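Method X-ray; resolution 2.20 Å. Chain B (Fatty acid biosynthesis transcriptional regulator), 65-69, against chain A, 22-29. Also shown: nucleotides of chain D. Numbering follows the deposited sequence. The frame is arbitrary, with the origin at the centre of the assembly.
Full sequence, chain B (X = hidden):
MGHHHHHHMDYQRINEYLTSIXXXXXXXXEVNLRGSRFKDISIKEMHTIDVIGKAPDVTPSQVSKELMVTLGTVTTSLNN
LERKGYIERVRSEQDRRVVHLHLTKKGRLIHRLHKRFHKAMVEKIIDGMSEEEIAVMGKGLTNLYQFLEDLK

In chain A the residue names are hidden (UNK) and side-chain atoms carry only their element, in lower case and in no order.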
ATOM      1  N   LYS B  65     -13.103  10.916   2.205  1.00 29.17           N
ATOM      2  CA  LYS B  65     -13.835   9.741   1.764  1.00 32.13           C
ATOM      3  C   LYS B  65     -12.996   8.961   0.753  1.00 29.55           C
ATOM      4  O   LYS B  65     -12.798   7.779   0.902  1.00 32.67           O
ATOM      5  CB  LYS B  65     -15.163  10.194   1.177  1.00 39.50           C
ATOM      6  CG  LYS B  65     -16.005   9.095   0.585  1.00 50.62           C
ATOM      7  CD  LYS B  65     -16.932   8.460   1.603  1.00 65.93           C
ATOM      8  CE  LYS B  65     -17.952   7.538   0.951  1.00 73.25           C
ATOM      9  NZ  LYS B  65     -18.563   8.163  -0.258  1.00 74.18           N
ATOM     10  N   GLU B  66     -12.430   9.648  -0.206  1.00 30.19           N
ATOM     11  CA  GLU B  66     -11.541   9.020  -1.212  1.00 33.23           C
ATOM     12  C   GLU B  66     -10.326   8.333  -0.587  1.00 31.09           C
ATOM     13  O   GLU B  66      -9.989   7.200  -1.002  1.00 31.87           O
ATOM     14  CB  GLU B  66     -11.012  10.031  -2.232  1.00 36.78           C
ATOM     15  CG  GLU B  66     -11.816  10.095  -3.517  1.00 51.82           C
ATOM     16  CD  GLU B  66     -11.034   9.683  -4.755  1.00 63.00           C
ATOM     17  OE1 GLU B  66     -11.112  10.406  -5.794  1.00 64.80           O
ATOM     18  OE2 GLU B  66     -10.329   8.649  -4.680  1.00 70.56           O
ATOM     19  N   LEU B  67      -9.637   8.977   0.354  1.00 28.60           N
ATOM     20  CA  LEU B  67      -8.386   8.389   0.854  1.00 26.06           C
ATOM     21  C   LEU B  67      -8.623   7.523   2.104  1.00 25.28           C
ATOM     22  O   LEU B  67      -7.711   6.864   2.563  1.00 27.14           O
ATOM     23  CB  LEU B  67      -7.402   9.497   1.190  1.00 29.04           C
ATOM     24  CG  LEU B  67      -6.984  10.425   0.065  1.00 32.12           C
ATOM     25  CD1 LEU B  67      -5.960  11.438   0.592  1.00 32.54           C
ATOM     26  CD2 LEU B  67      -6.402   9.628  -1.091  1.00 34.18           C
ATOM     27  N   MET B  68      -9.830   7.525   2.633  1.00 27.91           N
ATOM     28  CA  MET B  68     -10.232   6.699   3.760  1.00 28.79           C
ATOM     29  C   MET B  68      -9.395   7.066   4.985  1.00 31.16           C
ATOM     30  O   MET B  68      -8.984   6.189   5.764  1.00 28.95           O
ATOM     31  CB  MET B  68     -10.129   5.195   3.457  1.00 29.46           C
ATOM     32  CG  MET B  68     -11.117   4.687   2.368  1.00 31.09           C
ATOM     33  SD  MET B  68     -11.025   2.850   2.194  1.00 33.76           S
ATOM     34  CE  MET B  68     -11.511   2.356   3.858  1.00 34.81           C
ATOM     35  N   VAL B  69      -9.230   8.382   5.191  1.00 29.11           N
ATOM     36  CA  VAL B  69      -8.706   8.904   6.453  1.00 28.36           C
ATOM     37  C   VAL B  69      -9.733   9.878   7.057  1.00 29.75           C
ATOM     38  O   VAL B  69     -10.668  10.311   6.376  1.00 27.77           O
ATOM     39  CB  VAL B  69      -7.331   9.563   6.277  1.00 30.22           C
ATOM     40  CG1 VAL B  69      -6.256   8.571   5.854  1.00 30.89           C
ATOM     41  CG2 VAL B  69      -7.374  10.761   5.359  1.00 29.48           C
TER
ATOM     42  N   UNK A  22      -3.835   1.247  -4.485  1.00 25.31           N
ATOM     43  CA  UNK A  22      -2.705   1.776  -3.772  1.00 30.57           C
ATOM     44  C   UNK A  22      -3.102   2.766  -2.669  1.00 27.82           C
ATOM     45  O   UNK A  22      -2.463   2.744  -1.664  1.00 35.19           O
ATOM     46  c   UNK A  22      -0.279  -0.255  -7.028  1.00 38.47           C
ATOM     47  c   UNK A  22       0.367   0.930  -4.628  1.00 34.85           C
ATOM     48  c   UNK A  22       1.169  -0.060  -5.162  1.00 40.00           C
ATOM     49  c   UNK A  22       0.840  -0.660  -6.357  1.00 40.59           C
ATOM     50  c   UNK A  22      -1.072   0.757  -6.507  1.00 39.01           C
ATOM     51  c   UNK A  22      -1.655   2.409  -4.692  1.00 31.82           C
ATOM     52  c   UNK A  22      -0.763   1.356  -5.296  1.00 36.09           C
ATOM     53  N   UNK A  23      -4.110   3.585  -2.831  1.00 30.76           N
ATOM     54  CA  UNK A  23      -4.468   4.550  -1.798  1.00 32.02           C
ATOM     55  C   UNK A  23      -5.164   3.860  -0.597  1.00 36.28           C
ATOM     56  O   UNK A  23      -5.134   4.406   0.541  1.00 32.52           O
ATOM     57  c   UNK A  23      -5.439   5.612  -2.326  1.00 31.58           C
ATOM     58  c   UNK A  23      -4.800   6.645  -3.239  1.00 29.36           C
ATOM     59  n   UNK A  23      -5.602   7.360  -4.008  1.00 26.40           N
ATOM     60  o   UNK A  23      -3.592   6.782  -3.265  1.00 38.61           O
ATOM     61  N   UNK A  24      -5.854   2.731  -0.815  1.00 26.90           N
ATOM     62  CA  UNK A  24      -6.759   2.266   0.235  1.00 27.68           C
ATOM     63  C   UNK A  24      -6.393   0.881   0.829  1.00 27.29           C
ATOM     64  O   UNK A  24      -6.937   0.515   1.890  1.00 29.32           O
ATOM     65  o   UNK A  24      -9.675   3.753  -1.334  1.00 39.53           O
ATOM     66  n   UNK A  24      -8.223   4.700   0.057  1.00 31.12           N
ATOM     67  c   UNK A  24      -8.764   3.647  -0.528  1.00 34.76           C
ATOM     68  c   UNK A  24      -8.210   2.271  -0.216  1.00 28.56           C
ATOM     69  N   UNK A  25      -5.542   0.091   0.212  1.00 25.30           N
ATOM     70  CA  UNK A  25      -5.416  -1.329   0.578  1.00 25.42           C
ATOM     71  C   UNK A  25      -4.913  -1.433   2.031  1.00 28.27           C
ATOM     72  O   UNK A  25      -5.419  -2.279   2.759  1.00 24.77           O
ATOM     73  c   UNK A  25      -3.061  -1.595  -0.338  1.00 28.04           C
ATOM     74  c   UNK A  25      -4.556  -3.617  -0.020  1.00 27.74           C
ATOM     75  c   UNK A  25      -4.499  -2.117  -0.359  1.00 26.00           C
ATOM     76  N   UNK A  26      -3.963  -0.585   2.447  1.00 24.54           N
ATOM     77  CA  UNK A  26      -3.393  -0.679   3.816  1.00 28.85           C
ATOM     78  C   UNK A  26      -4.427  -0.219   4.856  1.00 28.20           C
ATOM     79  O   UNK A  26      -4.493  -0.787   5.908  1.00 27.56           O
ATOM     80  c   UNK A  26       0.416   0.227   3.689  1.00 42.44           C
ATOM     81  c   UNK A  26      -2.099   0.142   3.937  1.00 31.57           C
ATOM     82  c   UNK A  26      -0.728  -1.956   3.528  1.00 38.57           C
ATOM     83  c   UNK A  26      -0.861  -0.474   3.276  1.00 35.92           C
ATOM     84  N   UNK A  27      -5.229   0.780   4.548  1.00 25.50           N
ATOM     85  CA  UNK A  27      -6.309   1.198   5.402  1.00 28.98           C
ATOM     86  C   UNK A  27      -7.358   0.092   5.547  1.00 29.16           C
ATOM     87  O   UNK A  27      -7.843  -0.151   6.633  1.00 29.09           O
ATOM     88  c   UNK A  27      -8.089   2.911   5.780  1.00 32.77           C
ATOM     89  c   UNK A  27      -5.914   3.636   4.858  1.00 36.15           C
ATOM     90  c   UNK A  27      -6.944   2.505   4.895  1.00 31.14           C
ATOM     91  N   UNK A  28      -7.746  -0.563   4.464  1.00 31.43           N
ATOM     92  CA  UNK A  28      -8.736  -1.612   4.537  1.00 27.36           C
ATOM     93  C   UNK A  28      -8.195  -2.781   5.369  1.00 27.24           C
ATOM     94  O   UNK A  28      -8.925  -3.347   6.175  1.00 26.96           O
ATOM     95  c   UNK A  28      -9.933  -3.372   3.203  1.00 31.49           C
ATOM     96  c   UNK A  28      -9.183  -2.042   3.131  1.00 31.40           C
ATOM     97  c   UNK A  28     -10.405  -1.135   1.081  1.00 33.00           C
ATOM     98  c   UNK A  28     -10.028  -0.928   2.515  1.00 30.90           C
ATOM     99  N   UNK A  29      -6.934  -3.113   5.238  1.00 27.44           N
ATOM    100  CA  UNK A  29      -6.375  -4.185   6.037  1.00 33.42           C
ATOM    101  C   UNK A  29      -6.344  -3.810   7.530  1.00 30.65           C
ATOM    102  O   UNK A  29      -6.609  -4.627   8.380  1.00 32.21           O
ATOM    103  c   UNK A  29      -3.463  -5.602   3.868  1.00 47.40           C
ATOM    104  o   UNK A  29      -2.467  -4.850   4.020  1.00 48.40           O
ATOM    105  c   UNK A  29      -4.954  -4.501   5.597  1.00 34.44           C
ATOM    106  c   UNK A  29      -4.853  -5.062   4.192  1.00 45.14           C
ATOM    107  o   UNK A  29      -3.380  -6.778   3.516  1.00 57.42           O
TER
ATOM    108  P    DC D  15      -6.852   8.240  10.268  1.00 32.13           P
ATOM    109  OP1  DC D  15      -7.548   7.157   9.564  1.00 36.46           O
ATOM    110  OP2  DC D  15      -7.086   9.673   9.863  1.00 32.36           O
ATOM    111  O5'  DC D  15      -7.221   8.149  11.818  1.00 33.37           O
ATOM    112  C5'  DC D  15      -6.864   6.984  12.592  1.00 33.19           C
ATOM    113  C4'  DC D  15      -7.278   7.201  14.028  1.00 36.13           C
ATOM    114  O4'  DC D  15      -6.492   8.249  14.645  1.00 35.48           O
ATOM    115  C3'  DC D  15      -8.735   7.586  14.198  1.00 37.76           C
ATOM    116  O3'  DC D  15      -9.398   6.676  15.063  1.00 39.92           O
ATOM    117  C2'  DC D  15      -8.715   9.011  14.719  1.00 37.90           C
ATOM    118  C1'  DC D  15      -7.326   9.205  15.285  1.00 37.13           C
ATOM    119  N1   DC D  15      -6.718  10.542  15.057  1.00 33.03           N
ATOM    120  C2   DC D  15      -6.133  11.218  16.136  1.00 28.99           C
ATOM    121  O2   DC D  15      -6.157  10.699  17.249  1.00 34.76           O
ATOM    122  N3   DC D  15      -5.534  12.403  15.927  1.00 28.15           N
ATOM    123  C4   DC D  15      -5.475  12.911  14.697  1.00 27.26           C
ATOM    124  N4   DC D  15      -4.879  14.086  14.543  1.00 26.71           N
ATOM    125  C5   DC D  15      -6.071  12.253  13.580  1.00 29.85           C
ATOM    126  C6   DC D  15      -6.665  11.074  13.801  1.00 29.69           C
HETATM  127  O   HOH W   1      -5.226   6.591   1.991  1.00 49.39           O
HETATM  128  O   HOH W   2      -8.736   6.599  -5.323  1.00 57.62           O

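Position 22 of chain A carries seven side-chain carbons, one leading into a six-membered carbon ring, and lies out of reach of the chain B stretch; it is phenylalanine, F22(A). Position 23 has two carbons, the second bearing one oxygen and one nitrogen, which defines an asparagine-type amide; its CA-to-CB bond points toward chain B, and its nitrogen lies by CD2 of L67(B). This is N23(A), and the distance from its ND2 to CD2 of L67(B) is 3.8 Å, a van der Waals approach. A water accepts a weak hydrogen bond from ND2 of N23(A) at 3.5 Å and donates one to OE2 of E66(B) at 2.7 Å.

Position 24 shows the same composition, two carbons with one oxygen and one nitrogen on the second, and its nitrogen sits against the end of the chain B helix. It is N24(A). Its ND2 donates a hydrogen bond to O of E66(B) at 3.2 Å, with an N-H...O angle of 157°. O of L67(B) is also near, 3.4 Å from ND2 of N24(A), but the angle is too poor for a second bond. SD of M68(B) packs 3.6 Å from CG of N24(A), while OD1 of that amide is satisfied elsewhere in the structure.

Position 25 has three carbons, one carrying the other two, and its CA-to-CB bond points away from chain B: V25(A). Position 26, with four carbons forked at the second, is L26(A), which is out of reach of chain B. At position 27 three carbons again fork at the first, but here the CA-to-CB bond is directed toward chain B, and one terminal carbon approaches the backbone oxygen and CB of M68(B). This is V27(A). Its CG1 lies 3.4 Å from M68(B) O and 3.8 Å from M68(B) CB.

Position 28 has four carbons forked at the first, with one arm two carbons long, and a carbon of that arm meets CE of M68(B). The pattern is that of isoleucine, I28(A), with its CG1 3.8 Å from CE of M68(B). Position 29, three carbons with two oxygens on the third, makes no contact and is E29(A).

The contact therefore rests on positions 23, 24, 27 and 28, which follow one side of the chain A helix. Facing them, the chain B helix ends at L67(B), and M68(B) leaves helical geometry with positive phi. Carbonyls near that end can accept partners from outside: O of E66(B) takes the amide of N24(A), and O of L67(B) receives a water at 2.6 Å that also donates to O of N23(A) at 2.6 Å. M68(B), the residue most covered, complements these polar links by laying its side chain along N24(A), V27(A) and I28(A).

Chain A 22-29: FNNVLVIE
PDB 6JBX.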